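PDB 3CLW: conserved exported protein from Bacteroides fragilis, which is of unknown function but probably hydrolyses O-glycosidic bonds, as other members of glycoside hydrolase family 30 do. Local coordinates for residues 225-235 / 269-280. Residues are numbered along the deposited sequence; the frame is centred on the assembly and turned at random.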
ATOM      1  N   THR A 225      10.977  -6.347  15.014  1.00 37.52           N
ATOM      2  CA  THR A 225       9.756  -5.787  14.432  1.00 36.43           C
ATOM      3  C   THR A 225       9.582  -4.324  14.831  1.00 35.78           C
ATOM      4  O   THR A 225       9.887  -3.965  15.951  1.00 35.40           O
ATOM      5  CB  THR A 225       8.478  -6.586  14.903  1.00 36.78           C
ATOM      6  OG1 THR A 225       8.609  -7.986  14.571  1.00 37.81           O
ATOM      7  CG2 THR A 225       7.239  -6.042  14.240  1.00 34.01           C
ATOM      8  N   LYS A 226       9.066  -3.489  13.928  1.00 35.30           N
ATOM      9  CA  LYS A 226       8.882  -2.082  14.195  1.00 34.75           C
ATOM     10  C   LYS A 226       7.448  -1.593  14.026  1.00 34.92           C
ATOM     11  O   LYS A 226       6.631  -2.212  13.329  1.00 34.58           O
ATOM     12  CB  LYS A 226       9.829  -1.273  13.318  1.00 35.78           C
ATOM     13  CG  LYS A 226      11.293  -1.403  13.707  1.00 36.36           C
ATOM     14  CD  LYS A 226      12.116  -0.685  12.686  1.00 40.33           C
ATOM     15  CE  LYS A 226      13.581  -1.140  12.642  1.00 44.22           C
ATOM     16  NZ  LYS A 226      14.331  -1.041  13.944  1.00 44.93           N
ATOM     17  N   ILE A 227       7.156  -0.455  14.655  1.00 34.41           N
ATOM     18  CA  ILE A 227       5.797   0.054  14.801  1.00 33.70           C
ATOM     19  C   ILE A 227       5.536   1.148  13.780  1.00 34.08           C
ATOM     20  O   ILE A 227       6.282   2.125  13.721  1.00 34.16           O
ATOM     21  CB  ILE A 227       5.575   0.669  16.201  1.00 34.02           C
ATOM     22  CG1 ILE A 227       5.956  -0.316  17.322  1.00 33.47           C
ATOM     23  CG2 ILE A 227       4.144   1.192  16.344  1.00 32.17           C
ATOM     24  CD1 ILE A 227       6.306   0.416  18.650  1.00 33.07           C
ATOM     25  N   LEU A 228       4.459   0.988  13.007  1.00 33.96           N
ATOM     26  CA  LEU A 228       4.097   1.934  11.956  1.00 34.32           C
ATOM     27  C   LEU A 228       2.769   2.611  12.243  1.00 34.20           C
ATOM     28  O   LEU A 228       1.762   1.937  12.477  1.00 34.59           O
ATOM     29  CB  LEU A 228       4.034   1.237  10.573  1.00 34.47           C
ATOM     30  CG  LEU A 228       3.633   2.168   9.405  1.00 36.00           C
ATOM     31  CD1 LEU A 228       4.654   3.300   9.173  1.00 34.76           C
ATOM     32  CD2 LEU A 228       3.342   1.420   8.096  1.00 34.49           C
ATOM     33  N   ILE A 229       2.781   3.947  12.192  1.00 33.81           N
ATOM     34  CA  ILE A 229       1.587   4.771  12.385  1.00 33.19           C
ATOM     35  C   ILE A 229       1.667   5.918  11.388  1.00 33.57           C
ATOM     36  O   ILE A 229       2.709   6.139  10.817  1.00 33.91           O
ATOM     37  CB  ILE A 229       1.504   5.297  13.879  1.00 33.15           C
ATOM     38  CG1 ILE A 229       2.745   6.126  14.225  1.00 32.84           C
ATOM     39  CG2 ILE A 229       1.368   4.116  14.853  1.00 31.10           C
ATOM     40  CD1 ILE A 229       2.535   7.164  15.293  1.00 36.64           C
ATOM     41  N   PRO A 230       0.599   6.721  11.233  1.00 34.43           N
ATOM     42  CA  PRO A 230      -0.755   6.577  11.788  1.00 35.00           C
ATOM     43  C   PRO A 230      -1.815   5.998  10.865  1.00 35.63           C
ATOM     44  O   PRO A 230      -2.948   5.790  11.313  1.00 36.56           O
ATOM     45  CB  PRO A 230      -1.117   8.016  12.145  1.00 34.29           C
ATOM     46  CG  PRO A 230      -0.424   8.818  11.057  1.00 33.95           C
ATOM     47  CD  PRO A 230       0.798   8.054  10.621  1.00 33.37           C
ATOM     48  N   GLU A 231      -1.487   5.763   9.593  1.00 36.31           N
ATOM     49  CA  GLU A 231      -2.477   5.211   8.637  1.00 36.71           C
ATOM     50  C   GLU A 231      -3.716   6.102   8.522  1.00 36.76           C
ATOM     51  O   GLU A 231      -4.863   5.601   8.412  1.00 36.10           O
ATOM     52  CB  GLU A 231      -2.914   3.784   9.017  1.00 36.26           C
ATOM     53  CG  GLU A 231      -1.776   2.818   9.257  1.00 37.44           C
ATOM     54  CD  GLU A 231      -1.359   2.039   8.006  1.00 38.76           C
ATOM     55  OE1 GLU A 231      -0.635   1.022   8.173  1.00 39.47           O
ATOM     56  OE2 GLU A 231      -1.748   2.430   6.871  1.00 37.63           O
ATOM     57  N   VAL A 232      -3.495   7.415   8.543  1.00 36.52           N
ATOM     58  CA  VAL A 232      -4.614   8.355   8.339  1.00 36.37           C
ATOM     59  C   VAL A 232      -5.292   8.194   6.957  1.00 36.68           C
ATOM     60  O   VAL A 232      -4.622   8.010   5.938  1.00 35.69           O
ATOM     61  CB  VAL A 232      -4.234   9.867   8.629  1.00 36.65           C
ATOM     62  CG1 VAL A 232      -4.161  10.139  10.179  1.00 36.50           C
ATOM     63  CG2 VAL A 232      -2.974  10.295   7.923  1.00 32.51           C
ATOM     64  N   GLY A 233      -6.615   8.275   6.939  1.00 36.65           N
ATOM     65  CA  GLY A 233      -7.365   8.047   5.705  1.00 38.15           C
ATOM     66  C   GLY A 233      -7.163   9.062   4.600  1.00 38.68           C
ATOM     67  O   GLY A 233      -7.414   8.781   3.430  1.00 39.29           O
ATOM     68  N   ASP A 234      -6.704  10.247   4.980  1.00 38.76           N
ATOM     69  CA  ASP A 234      -6.537  11.378   4.068  1.00 38.46           C
ATOM     70  C   ASP A 234      -5.237  12.060   4.484  1.00 38.30           C
ATOM     71  O   ASP A 234      -5.007  12.294   5.690  1.00 39.00           O
ATOM     72  CB  ASP A 234      -7.753  12.329   4.181  1.00 38.95           C
ATOM     73  CG  ASP A 234      -7.791  13.406   3.076  1.00 39.16           C
ATOM     74  OD1 ASP A 234      -6.733  13.970   2.727  1.00 40.10           O
ATOM     75  OD2 ASP A 234      -8.895  13.712   2.576  1.00 38.69           O
ATOM     76  N   MET A 235      -4.379  12.373   3.506  1.00 37.50           N
ATOM     77  CA  MET A 235      -3.074  12.978   3.803  1.00 36.51           C
ATOM     78  C   MET A 235      -3.232  14.365   4.502  1.00 37.64           C
ATOM     79  O   MET A 235      -2.279  14.899   5.035  1.00 37.60           O
ATOM     80  CB  MET A 235      -2.219  13.097   2.528  1.00 36.83           C
ATOM     81  CG  MET A 235      -1.580  11.795   2.004  1.00 36.97           C
ATOM     82  SD  MET A 235      -1.206  11.852   0.214  1.00 30.34           S
ATOM     83  CE  MET A 235       0.101  10.637   0.166  1.00 37.60           C
ATOM     84  N   ASN A 269      11.560   1.192  19.200  1.00 37.39           N
ATOM     85  CA  ASN A 269      10.998   0.201  18.268  1.00 36.55           C
ATOM     86  C   ASN A 269      10.039   0.800  17.255  1.00 36.48           C
ATOM     87  O   ASN A 269       9.360   0.067  16.524  1.00 35.91           O
ATOM     88  CB  ASN A 269      10.362  -0.969  19.025  1.00 35.74           C
ATOM     89  CG  ASN A 269      11.365  -1.722  19.842  1.00 34.95           C
ATOM     90  OD1 ASN A 269      12.390  -2.151  19.315  1.00 32.51           O
ATOM     91  ND2 ASN A 269      11.083  -1.901  21.131  1.00 31.83           N
ATOM     92  N   LEU A 270       9.994   2.135  17.223  1.00 36.46           N
ATOM     93  CA  LEU A 270       9.237   2.857  16.209  1.00 36.20           C
ATOM     94  C   LEU A 270       9.919   2.674  14.869  1.00 36.52           C
ATOM     95  O   LEU A 270      11.138   2.845  14.763  1.00 37.10           O
ATOM     96  CB  LEU A 270       9.183   4.348  16.516  1.00 35.80           C
ATOM     97  CG  LEU A 270       8.332   5.218  15.556  1.00 35.90           C
ATOM     98  CD1 LEU A 270       6.826   5.142  15.841  1.00 31.36           C
ATOM     99  CD2 LEU A 270       8.833   6.698  15.554  1.00 35.73           C
ATOM    100  N   PHE A 271       9.135   2.333  13.850  1.00 35.93           N
ATOM    101  CA  PHE A 271       9.599   2.469  12.490  1.00 34.94           C
ATOM    102  C   PHE A 271       9.586   3.952  12.149  1.00 35.31           C
ATOM    103  O   PHE A 271       8.524   4.600  12.208  1.00 35.08           O
ATOM    104  CB  PHE A 271       8.692   1.688  11.541  1.00 34.71           C
ATOM    105  CG  PHE A 271       9.110   1.765  10.104  1.00 34.38           C
ATOM    106  CD1 PHE A 271      10.472   1.810   9.750  1.00 34.06           C
ATOM    107  CD2 PHE A 271       8.146   1.732   9.085  1.00 37.04           C
ATOM    108  CE1 PHE A 271      10.853   1.858   8.407  1.00 33.62           C
ATOM    109  CE2 PHE A 271       8.531   1.793   7.740  1.00 32.91           C
ATOM    110  CZ  PHE A 271       9.882   1.874   7.415  1.00 32.65           C
ATOM    111  N   ASN A 272      10.756   4.485  11.780  1.00 34.66           N
ATOM    112  CA  ASN A 272      10.915   5.916  11.584  1.00 35.24           C
ATOM    113  C   ASN A 272      10.394   6.331  10.213  1.00 34.95           C
ATOM    114  O   ASN A 272      11.158   6.540   9.263  1.00 35.14           O
ATOM    115  CB  ASN A 272      12.391   6.344  11.802  1.00 35.81           C
ATOM    116  CG  ASN A 272      12.612   7.857  11.639  1.00 35.91           C
ATOM    117  OD1 ASN A 272      11.743   8.670  11.960  1.00 34.24           O
ATOM    118  ND2 ASN A 272      13.785   8.223  11.133  1.00 34.91           N
ATOM    119  N   CYS A 273       9.080   6.497  10.164  1.00 34.31           N
ATOM    120  CA  CYS A 273       8.310   6.563   8.926  1.00 34.06           C
ATOM    121  C   CYS A 273       6.888   6.940   9.305  1.00 33.41           C
ATOM    122  O   CYS A 273       6.347   6.469  10.309  1.00 34.16           O
ATOM    123  CB  CYS A 273       8.302   5.190   8.223  1.00 33.60           C
ATOM    124  SG  CYS A 273       7.421   5.120   6.655  1.00 34.49           S
ATOM    125  N   VAL A 274       6.289   7.807   8.504  1.00 33.47           N
ATOM    126  CA  VAL A 274       4.880   8.193   8.647  1.00 32.49           C
ATOM    127  C   VAL A 274       4.082   7.485   7.528  1.00 32.69           C
ATOM    128  O   VAL A 274       4.475   7.534   6.361  1.00 32.71           O
ATOM    129  CB  VAL A 274       4.748   9.723   8.498  1.00 32.42           C
ATOM    130  CG1 VAL A 274       3.286  10.187   8.517  1.00 32.38           C
ATOM    131  CG2 VAL A 274       5.559  10.443   9.547  1.00 31.99           C
ATOM    132  N   ALA A 275       2.981   6.837   7.893  1.00 32.33           N
ATOM    133  CA  ALA A 275       2.089   6.194   6.923  1.00 32.93           C
ATOM    134  C   ALA A 275       0.783   6.930   6.770  1.00 32.66           C
ATOM    135  O   ALA A 275       0.083   7.176   7.755  1.00 33.03           O
ATOM    136  CB  ALA A 275       1.806   4.707   7.312  1.00 32.48           C
ATOM    137  N   ALA A 276       0.448   7.265   5.531  1.00 32.97           N
ATOM    138  CA  ALA A 276      -0.870   7.812   5.219  1.00 33.59           C
ATOM    139  C   ALA A 276      -1.387   7.242   3.902  1.00 33.91           C
ATOM    140  O   ALA A 276      -0.614   6.738   3.083  1.00 33.83           O
ATOM    141  CB  ALA A 276      -0.837   9.348   5.162  1.00 33.95           C
ATOM    142  N   HIS A 277      -2.700   7.345   3.716  1.00 33.80           N
ATOM    143  CA  HIS A 277      -3.389   6.833   2.529  1.00 33.36           C
ATOM    144  C   HIS A 277      -3.602   7.917   1.496  1.00 34.15           C
ATOM    145  O   HIS A 277      -3.723   9.099   1.839  1.00 34.52           O
ATOM    146  CB  HIS A 277      -4.716   6.198   2.956  1.00 32.75           C
ATOM    147  CG  HIS A 277      -4.546   5.128   3.993  1.00 30.55           C
ATOM    148  ND1 HIS A 277      -5.603   4.537   4.647  1.00 29.34           N
ATOM    149  CD2 HIS A 277      -3.426   4.583   4.522  1.00 28.37           C
ATOM    150  CE1 HIS A 277      -5.146   3.651   5.514  1.00 27.50           C
ATOM    151  NE2 HIS A 277      -3.830   3.636   5.433  1.00 28.83           N
ATOM    152  N   ASP A 278      -3.616   7.506   0.234  1.00 35.17           N
ATOM    153  CA  ASP A 278      -3.782   8.392  -0.932  1.00 36.11           C
ATOM    154  C   ASP A 278      -5.209   8.892  -1.162  1.00 36.31           C
ATOM    155  O   ASP A 278      -5.431   9.761  -2.004  1.00 37.39           O
ATOM    156  CB  ASP A 278      -3.357   7.648  -2.186  1.00 35.21           C
ATOM    157  CG  ASP A 278      -1.874   7.459  -2.262  1.00 37.97           C
ATOM    158  OD1 ASP A 278      -1.143   8.469  -2.371  1.00 36.12           O
ATOM    159  OD2 ASP A 278      -1.443   6.290  -2.240  1.00 39.17           O
ATOM    160  N   TYR A 279      -6.172   8.317  -0.460  1.00 35.88           N
ATOM    161  CA  TYR A 279      -7.574   8.659  -0.671  1.00 37.19           C
ATOM    162  C   TYR A 279      -7.859  10.172  -0.678  1.00 38.17           C
ATOM    163  O   TYR A 279      -7.260  10.909   0.087  1.00 38.66           O
ATOM    164  CB  TYR A 279      -8.435   7.978   0.392  1.00 36.36           C
ATOM    165  CG  TYR A 279      -8.365   6.459   0.361  1.00 36.02           C
ATOM    166  CD1 TYR A 279      -8.930   5.736  -0.710  1.00 36.08           C
ATOM    167  CD2 TYR A 279      -7.763   5.748   1.394  1.00 34.26           C
ATOM    168  CE1 TYR A 279      -8.886   4.345  -0.755  1.00 36.36           C
ATOM    169  CE2 TYR A 279      -7.712   4.347   1.366  1.00 36.56           C
ATOM    170  CZ  TYR A 279      -8.286   3.652   0.277  1.00 36.11           C
ATOM    171  OH  TYR A 279      -8.273   2.282   0.219  1.00 35.21           O
ATOM    172  N   TRP A 280      -8.767  10.601  -1.563  1.00 39.61           N
ATOM    173  CA  TRP A 280      -9.282  11.989  -1.662  1.00 40.28           C
ATOM    174  C   TRP A 280      -8.272  13.071  -2.000  1.00 41.02           C
ATOM    175  O   TRP A 280      -8.555  14.255  -1.861  1.00 42.82           O
ATOM    176  CB  TRP A 280     -10.108  12.378  -0.428  1.00 40.17           C
ATOM    177  CG  TRP A 280     -10.905  11.254   0.074  1.00 39.62           C
ATOM    178  CD1 TRP A 280     -10.748  10.624   1.269  1.00 38.76           C
ATOM    179  CD2 TRP A 280     -11.957  10.567  -0.623  1.00 39.84           C
ATOM    180  NE1 TRP A 280     -11.646   9.580   1.376  1.00 40.58           N
ATOM    181  CE2 TRP A 280     -12.398   9.516   0.227  1.00 41.14           C
ATOM    182  CE3 TRP A 280     -12.577  10.736  -1.880  1.00 40.51           C
ATOM    183  CZ2 TRP A 280     -13.447   8.636  -0.131  1.00 40.81           C
ATOM    184  CZ3 TRP A 280     -13.613   9.843  -2.262  1.00 40.02           C
ATOM    185  CH2 TRP A 280     -14.039   8.808  -1.379  1.00 41.04           C
TER
HETATM  186  O   HOH W   1      12.615  -3.294  16.677  1.00 40.53           O
HETATM  187  O   HOH W   2       5.742   5.068  12.221  1.00 32.10           O
HETATM  188  O   HOH W   3      -4.811  11.330   0.982  1.00 37.07           O
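With CG turned away from its carbonyl carbon (chi1 -52°) and a bend at chi2 of -92°, Glu231 carries its carboxylate to the imidazole of His277, whose own CG is likewise opposite the carbonyl carbon. His277 NE2 donates to Glu231 OE2 at 2.8 Å, within the ring plane; it reaches the anti side of the oxygen, and carboxylate and ring stand 68° apart. Glu231 O lies over one face of the same ring. Ser311 also bonds OE2, Arg69 and Ser182 hold OE1, and Glu186 takes His277 ND1, so both ends of the pair are fixed in rotation.

The strands leading to this pair, 226-232 and 273-276, run parallel. Ala275 N donates to Ile229 O at 3.0 Å; a beta bulge between Pro230 and Val232, just after the cis peptide before Pro230, shifts the register by one, and His277 N meets Val232 O at 3.0 Å. Both methyls of Leu228 straddle Ala275 CB at 3.7 Å, while Val232 CG2 packs on Ala276 CB at 3.6 Å. Neighbouring parallel strands with a buried network of carboxylates, histidine and arginine at their C-terminal ends, where the active site of such barrels is expected, fit the TIM barrel of glycoside hydrolase family 30.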